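Local coordinates for cytochrome P450 268A2 Cyp268A2 (PDB 6BLD), which binds haem as a member of the mostly helical cytochrome P450 family and also holds (3E,5E)-6,10-dimethylundeca-3,5,9-trien-2-one in a pocket, at residues K138-L144 with E388-L393; L212-A216 with A251-V255; L219-R224 with F232-N237. Residue numbers count along the deposited sequence, not the author numbering.

Contact 1 of 3, residues K138-L144 with E388-L393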
# COMPACT_ATOMS: atom_id res chain seq x y z
N LYS A 138 -21.36 0.27 -8.12
CA LYS A 138 -22.68 0.88 -8.21
C LYS A 138 -23.52 0.59 -6.97
O LYS A 138 -24.17 1.49 -6.43
CB LYS A 138 -23.40 0.36 -9.46
CG LYS A 138 -24.26 1.38 -10.16
CD LYS A 138 -24.60 0.91 -11.55
CE LYS A 138 -24.24 2.01 -12.52
NZ LYS A 138 -25.05 3.23 -12.18
N GLY A 139 -23.53 -0.66 -6.51
CA GLY A 139 -24.29 -1.01 -5.33
C GLY A 139 -23.74 -0.39 -4.06
O GLY A 139 -24.50 -0.07 -3.14
N ILE A 140 -22.42 -0.22 -3.98
CA ILE A 140 -21.82 0.37 -2.79
C ILE A 140 -22.20 1.85 -2.68
O ILE A 140 -22.61 2.32 -1.61
CB ILE A 140 -20.29 0.19 -2.81
CG1 ILE A 140 -19.93 -1.24 -2.39
CG2 ILE A 140 -19.61 1.20 -1.90
CD1 ILE A 140 -18.60 -1.72 -2.93
N VAL A 141 -22.09 2.59 -3.79
CA VAL A 141 -22.49 3.99 -3.77
C VAL A 141 -23.99 4.12 -3.57
O VAL A 141 -24.46 5.08 -2.94
CB VAL A 141 -22.03 4.69 -5.07
CG1 VAL A 141 -22.43 6.16 -5.06
CG2 VAL A 141 -20.52 4.56 -5.23
N ASP A 142 -24.77 3.16 -4.08
CA ASP A 142 -26.21 3.17 -3.84
C ASP A 142 -26.51 2.99 -2.36
O ASP A 142 -27.33 3.72 -1.78
CB ASP A 142 -26.88 2.08 -4.67
CG ASP A 142 -28.39 2.05 -4.48
OD1 ASP A 142 -29.03 3.11 -4.66
OD2 ASP A 142 -28.93 0.97 -4.17
N GLU A 143 -25.86 2.01 -1.72
CA GLU A 143 -26.05 1.82 -0.28
C GLU A 143 -25.53 3.01 0.52
O GLU A 143 -26.09 3.33 1.57
CB GLU A 143 -25.36 0.53 0.17
CG GLU A 143 -26.01 -0.74 -0.34
CD GLU A 143 -25.03 -1.90 -0.43
OE1 GLU A 143 -25.12 -2.68 -1.40
OE2 GLU A 143 -24.17 -2.02 0.47
N LEU A 144 -24.47 3.66 0.04
CA LEU A 144 -24.00 4.87 0.70
C LEU A 144 -25.03 5.98 0.62
O LEU A 144 -25.25 6.72 1.59
CB LEU A 144 -22.68 5.33 0.07
CG LEU A 144 -22.19 6.73 0.44
CD1 LEU A 144 -21.72 6.77 1.88
CD2 LEU A 144 -21.09 7.19 -0.50
N GLU A 388 -18.93 6.00 -10.25
CA GLU A 388 -20.24 5.81 -9.63
C GLU A 388 -20.56 6.90 -8.62
O GLU A 388 -21.72 7.28 -8.48
CB GLU A 388 -20.31 4.43 -8.96
CG GLU A 388 -20.47 3.28 -9.94
CD GLU A 388 -21.57 3.54 -10.95
OE1 GLU A 388 -22.64 4.06 -10.57
OE2 GLU A 388 -21.36 3.24 -12.14
N LEU A 389 -19.54 7.41 -7.92
CA LEU A 389 -19.77 8.53 -7.02
C LEU A 389 -20.21 9.77 -7.78
O LEU A 389 -20.96 10.59 -7.25
CB LEU A 389 -18.50 8.82 -6.21
CG LEU A 389 -18.18 7.84 -5.08
CD1 LEU A 389 -16.75 8.03 -4.59
CD2 LEU A 389 -19.16 7.98 -3.93
N LEU A 390 -19.76 9.91 -9.03
CA LEU A 390 -20.20 11.03 -9.85
C LEU A 390 -21.53 10.74 -10.54
O LEU A 390 -22.27 11.68 -10.86
CB LEU A 390 -19.13 11.37 -10.89
CG LEU A 390 -17.81 11.92 -10.34
CD1 LEU A 390 -16.98 12.55 -11.45
CD2 LEU A 390 -18.06 12.92 -9.23
N VAL A 391 -21.84 9.47 -10.78
CA VAL A 391 -23.12 9.12 -11.40
C VAL A 391 -24.25 9.29 -10.39
O VAL A 391 -25.29 9.88 -10.70
CB VAL A 391 -23.07 7.69 -11.96
CG1 VAL A 391 -24.47 7.07 -12.00
CG2 VAL A 391 -22.45 7.68 -13.35
N GLN A 392 -24.07 8.79 -9.17
CA GLN A 392 -25.15 8.73 -8.20
C GLN A 392 -25.18 9.93 -7.26
O GLN A 392 -26.26 10.44 -6.94
CB GLN A 392 -25.04 7.44 -7.38
CG GLN A 392 -24.93 6.18 -8.22
CD GLN A 392 -25.39 4.94 -7.48
OE1 GLN A 392 -26.22 5.02 -6.57
NE2 GLN A 392 -24.84 3.79 -7.85
N LEU A 393 -24.01 10.41 -6.81
CA LEU A 393 -23.91 11.48 -5.83
C LEU A 393 -23.08 12.62 -6.39
O LEU A 393 -21.91 12.81 -6.00
CB LEU A 393 -23.33 10.97 -4.51
CG LEU A 393 -24.17 9.85 -3.89
CD1 LEU A 393 -23.63 9.41 -2.54
CD2 LEU A 393 -25.60 10.34 -3.77

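Contact 2 of 3, residues L212-A216 with A251-V255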
# COMPACT_ATOMS: atom_id res chain seq x y z
N LEU A 212 -6.59 -14.27 10.01
CA LEU A 212 -6.35 -14.40 8.58
C LEU A 212 -5.75 -15.76 8.23
O LEU A 212 -6.06 -16.32 7.17
CB LEU A 212 -5.43 -13.28 8.10
CG LEU A 212 -6.05 -11.87 8.12
CD1 LEU A 212 -5.00 -10.82 7.80
CD2 LEU A 212 -7.22 -11.79 7.16
N HIS A 213 -4.91 -16.31 9.11
CA HIS A 213 -4.39 -17.65 8.89
C HIS A 213 -5.47 -18.72 9.07
O HIS A 213 -5.39 -19.79 8.46
CB HIS A 213 -3.20 -17.92 9.81
CG HIS A 213 -1.93 -17.29 9.35
ND1 HIS A 213 -0.74 -17.99 9.27
CD2 HIS A 213 -1.65 -16.03 8.95
CE1 HIS A 213 0.21 -17.18 8.83
NE2 HIS A 213 -0.32 -15.99 8.63
N GLN A 214 -6.47 -18.44 9.91
CA GLN A 214 -7.59 -19.36 10.05
C GLN A 214 -8.42 -19.41 8.77
O GLN A 214 -8.79 -20.50 8.31
CB GLN A 214 -8.47 -18.95 11.23
CG GLN A 214 -7.94 -19.40 12.58
CD GLN A 214 -7.72 -20.89 12.64
OE1 GLN A 214 -8.62 -21.68 12.39
NE2 GLN A 214 -6.50 -21.29 12.97
N VAL A 215 -8.72 -18.25 8.19
CA VAL A 215 -9.45 -18.20 6.93
C VAL A 215 -8.63 -18.84 5.81
O VAL A 215 -9.17 -19.52 4.93
CB VAL A 215 -9.84 -16.75 6.59
CG1 VAL A 215 -10.64 -16.70 5.30
CG2 VAL A 215 -10.62 -16.13 7.74
N ALA A 216 -7.31 -18.63 5.84
CA ALA A 216 -6.44 -19.21 4.81
C ALA A 216 -6.43 -20.73 4.90
O ALA A 216 -6.48 -21.42 3.87
CB ALA A 216 -5.03 -18.65 4.93
N ALA A 251 -0.63 -19.41 3.77
CA ALA A 251 -1.25 -18.43 4.65
C ALA A 251 -0.53 -17.09 4.59
O ALA A 251 -1.17 -16.04 4.65
CB ALA A 251 -1.27 -18.96 6.09
N ALA A 252 0.80 -17.11 4.46
CA ALA A 252 1.55 -15.86 4.39
C ALA A 252 1.16 -15.05 3.16
O ALA A 252 1.06 -13.82 3.23
CB ALA A 252 3.05 -16.15 4.39
N PHE A 253 0.92 -15.72 2.03
CA PHE A 253 0.50 -14.99 0.84
C PHE A 253 -0.93 -14.46 0.99
O PHE A 253 -1.25 -13.38 0.48
CB PHE A 253 0.60 -15.87 -0.40
CG PHE A 253 -0.08 -15.29 -1.61
CD1 PHE A 253 0.51 -14.26 -2.32
CD2 PHE A 253 -1.33 -15.74 -2.00
CE1 PHE A 253 -0.12 -13.71 -3.42
CE2 PHE A 253 -1.96 -15.19 -3.10
CZ PHE A 253 -1.36 -14.17 -3.81
N PHE A 254 -1.79 -15.21 1.68
CA PHE A 254 -3.15 -14.74 1.93
C PHE A 254 -3.13 -13.44 2.73
O PHE A 254 -3.91 -12.53 2.45
CB PHE A 254 -3.96 -15.81 2.66
CG PHE A 254 -5.39 -15.44 2.88
CD1 PHE A 254 -6.33 -15.57 1.86
CD2 PHE A 254 -5.81 -14.95 4.11
CE1 PHE A 254 -7.65 -15.22 2.07
CE2 PHE A 254 -7.13 -14.60 4.32
CZ PHE A 254 -8.05 -14.73 3.30
N VAL A 255 -2.24 -13.35 3.72
CA VAL A 255 -2.09 -12.11 4.48
C VAL A 255 -1.56 -11.00 3.57
O VAL A 255 -2.09 -9.89 3.55
CB VAL A 255 -1.18 -12.33 5.69
CG1 VAL A 255 -0.97 -11.01 6.44
CG2 VAL A 255 -1.77 -13.38 6.62

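Contact 3 of 3, residues L219-R224 with F232-N237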
# COMPACT_ATOMS: atom_id res chain seq x y z
N LEU A 219 -9.85 -22.02 3.60
CA LEU A 219 -10.00 -21.90 2.15
C LEU A 219 -9.03 -22.82 1.42
O LEU A 219 -9.38 -23.39 0.38
CB LEU A 219 -9.81 -20.45 1.72
CG LEU A 219 -10.66 -20.01 0.53
CD1 LEU A 219 -12.08 -19.72 0.99
CD2 LEU A 219 -10.07 -18.78 -0.14
N ALA A 220 -7.82 -22.98 1.94
CA ALA A 220 -6.86 -23.88 1.31
C ALA A 220 -7.36 -25.32 1.32
O ALA A 220 -7.27 -26.03 0.32
CB ALA A 220 -5.50 -23.78 2.01
N ALA A 221 -7.89 -25.76 2.47
CA ALA A 221 -8.44 -27.11 2.54
C ALA A 221 -9.67 -27.26 1.65
O ALA A 221 -9.90 -28.34 1.09
CB ALA A 221 -8.79 -27.45 3.99
N GLU A 222 -10.46 -26.20 1.49
CA GLU A 222 -11.63 -26.27 0.62
C GLU A 222 -11.22 -26.38 -0.84
O GLU A 222 -11.82 -27.15 -1.60
CB GLU A 222 -12.52 -25.05 0.84
CG GLU A 222 -13.65 -24.93 -0.17
CD GLU A 222 -14.10 -23.50 -0.39
OE1 GLU A 222 -14.87 -22.98 0.44
OE2 GLU A 222 -13.69 -22.90 -1.40
N ARG A 223 -10.20 -25.63 -1.25
CA ARG A 223 -9.82 -25.58 -2.66
C ARG A 223 -8.96 -26.77 -3.06
O ARG A 223 -8.91 -27.12 -4.24
CB ARG A 223 -9.09 -24.28 -2.98
CG ARG A 223 -9.95 -23.05 -2.81
CD ARG A 223 -11.09 -23.03 -3.83
NE ARG A 223 -11.45 -21.67 -4.23
CZ ARG A 223 -12.70 -21.21 -4.31
NH1 ARG A 223 -12.92 -19.96 -4.69
NH2 ARG A 223 -13.73 -21.99 -4.01
N ARG A 224 -8.29 -27.43 -2.11
CA ARG A 224 -7.54 -28.63 -2.44
C ARG A 224 -8.47 -29.82 -2.72
O ARG A 224 -8.11 -30.71 -3.49
CB ARG A 224 -6.56 -28.96 -1.32
CG ARG A 224 -5.35 -28.04 -1.28
CD ARG A 224 -4.25 -28.58 -0.37
NE ARG A 224 -3.28 -27.55 -0.03
CZ ARG A 224 -3.24 -26.92 1.14
NH1 ARG A 224 -4.12 -27.22 2.08
NH2 ARG A 224 -2.32 -25.99 1.37
N PHE A 232 -6.71 -18.36 -5.36
CA PHE A 232 -6.25 -19.25 -4.29
C PHE A 232 -6.20 -20.70 -4.74
O PHE A 232 -5.33 -21.45 -4.29
CB PHE A 232 -7.18 -19.11 -3.08
CG PHE A 232 -6.47 -19.22 -1.76
CD1 PHE A 232 -5.33 -18.47 -1.50
CD2 PHE A 232 -6.95 -20.06 -0.77
CE1 PHE A 232 -4.69 -18.57 -0.29
CE2 PHE A 232 -6.31 -20.16 0.44
CZ PHE A 232 -5.18 -19.41 0.69
N SER A 233 -7.12 -21.11 -5.62
CA SER A 233 -7.12 -22.48 -6.11
C SER A 233 -5.80 -22.83 -6.78
O SER A 233 -5.21 -23.88 -6.51
CB SER A 233 -8.27 -22.68 -7.09
OG SER A 233 -9.53 -22.61 -6.45
N ALA A 234 -5.33 -21.96 -7.67
CA ALA A 234 -4.08 -22.22 -8.37
C ALA A 234 -2.90 -22.23 -7.41
O ALA A 234 -1.94 -22.98 -7.62
CB ALA A 234 -3.86 -21.18 -9.47
N LEU A 235 -2.95 -21.43 -6.35
CA LEU A 235 -1.83 -21.37 -5.41
C LEU A 235 -1.74 -22.64 -4.58
O LEU A 235 -0.66 -23.24 -4.46
CB LEU A 235 -1.97 -20.14 -4.51
CG LEU A 235 -0.95 -20.04 -3.38
CD1 LEU A 235 0.35 -19.44 -3.89
CD2 LEU A 235 -1.51 -19.24 -2.22
N VAL A 236 -2.86 -23.08 -4.00
CA VAL A 236 -2.84 -24.23 -3.10
C VAL A 236 -2.77 -25.56 -3.84
O VAL A 236 -2.47 -26.58 -3.22
CB VAL A 236 -4.08 -24.23 -2.18
CG1 VAL A 236 -4.25 -22.87 -1.52
CG2 VAL A 236 -5.33 -24.62 -2.95
N ASN A 237 -3.03 -25.57 -5.15
CA ASN A 237 -2.98 -26.79 -5.94
C ASN A 237 -1.74 -26.87 -6.82
O ASN A 237 -1.54 -27.89 -7.49
CB ASN A 237 -4.24 -26.90 -6.82
CG ASN A 237 -5.48 -27.19 -6.01
OD1 ASN A 237 -5.65 -28.28 -5.47
ND2 ASN A 237 -6.37 -26.20 -5.92
O HOH W 1 -0.80 -25.84 -0.88

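Contact 1 of 3, residues K138-L144 with E388-L393
Helices far apart in sequence can meet through one shared apolar seam edged by polar pairs, and the packing of helix 123-147 (helix D of the cytochrome P450 fold) on the end of helix 375-392 (helix L) is a clear example. The short axes approach to 9.3 Å and cross at -49°, close to the -50° class of ridges-into-grooves packing, with Val141 set among the i, i+4 rows Glu388/Gln392 and Leu389/Leu393. Glu388 opens the second segment at the solvent side: its OE1 forms a 3.0 Å salt bridge with Lys138 NZ, while its CB lies 3.7 Å from Val141 CG2. Leu389 turns its end inward, so that its CD2 touches both Val141 CG2 (3.9 Å) and Leu144 CD2 (4.0 Å); Phe153 of helix 153-158 also packs on it. Gln392 is bound to the backbone instead, its NE2 donating to Lys138 O over 2.8 Å. That carbonyl already accepts from Asp142 N, so the glutamine adds a second donor without breaking the turn. Leu393, the first residue to leave helical geometry, closes the seam, with its CG 4.2 Å from Val141 CG1 and its CD1 3.9 Å from Leu144 CD2.

Contact 2 of 3, residues L212-A216 with A251-V255
When two helices cross steeply, small residues at the crossing allow close approach and larger ones fill the flanks. Here the axes come within 8.8 Å at 119°, and the contact is buried and held by packing alone. Leu212 comes first: its CB meets Val255 CG2 at 3.9 Å and its CD2 meets Phe254 CE2 at 4.0 Å. His213 swings its ring over Ala251, whose CB sits 3.6 Å from the ring centroid, 21° off the normal, a CH-pi contact; His213 NE2 is hydrogen-bonded to Ala98 O. Val215 CG1 reaches Phe254 CZ at 3.8 Å. Ala216 then marks the tight spot, its CB 3.8 Å from both Ala251 CA and Phe254 CB, its CA over a face of the phenylalanine ring. The arrangement is the crossing of helix G (201-225) over the long helix I (247-278) of the P450 fold, and it borders the ligand cavity: the Val255 side chain lies about 4 Å, at the nearest atoms, from bound (3E,5E)-6,10-dimethylundeca-3,5,9-trien-2-one.

Contact 3 of 3, residues L219-R224 with F232-N237
Helices joined by a short turn can pack nearly at right angles, as 201-225 and 231-237 (helices G and H of this P450) do: segments 219-224 and 232-237 cross at 84°, with axes 8.9 Å apart. In the apolar half, Leu219 and Phe232 both hold chi1 between the usual wells, at -146° and -144°, Leu219 CD2 to Phe232 CD2 being 3.4 Å. The ring edge faces the backbone at Ala220 N, 3.5 Å from Phe232 CE2, and Val236 CG1 packs 3.9 Å from Ala220 CB. Arg223 folds back with chi1 and chi2 both m, bringing its CD to 3.1 Å from Ser233 OG; its NH2 makes a 2.8 Å salt bridge with Glu222 OE2, and its NE another with Asp230, which also binds the serine hydroxyl. Arg224, with chi2 and chi3 both t, extends across the C-terminal part of segment 232-237, where its NE forms a weak 3.4 Å hydrogen bond to Val236 O; the O atom of water 1 accepts from Arg224 NH2 (2.7 Å) and lies 3.0 Å from Val236 O, to which it can donate. Asn237, chi1 m, bridges the two helices: its ND2 donates to Ser233 O at 2.7 Å and to Arg223 O at 3.2 Å. Helix 247-278 packs against this pair, its Val250 touching Ala220, Phe232 and Val236, while Val170 of helix 160-170 meets Leu219 and Phe232.

How the contacts relate
The three contacts show how a helical fold combines distant and local packing. Contacts 2 and 3 share helix 201-225, their centres only 12 Å apart, and touch directly: Phe253 CD2 lies 3.5 Å from Leu235 CD2. Helices 201-225, 231-237 and 247-278 thus form one continuous packed unit, with contact 2 near the ligand and the 219-224/232-237 crossing farther out. Along the chain, 219-224 and 232-237 both fall between 212-216 and 251-255. Contact 1 stands apart, touching neither, its centre 31 Å from that of contact 2 and 34 Å from that of contact 3. Its segments, 244 residues apart, bracket both others in sequence; the contact joins helix 375-392 to the earlier helix 123-147.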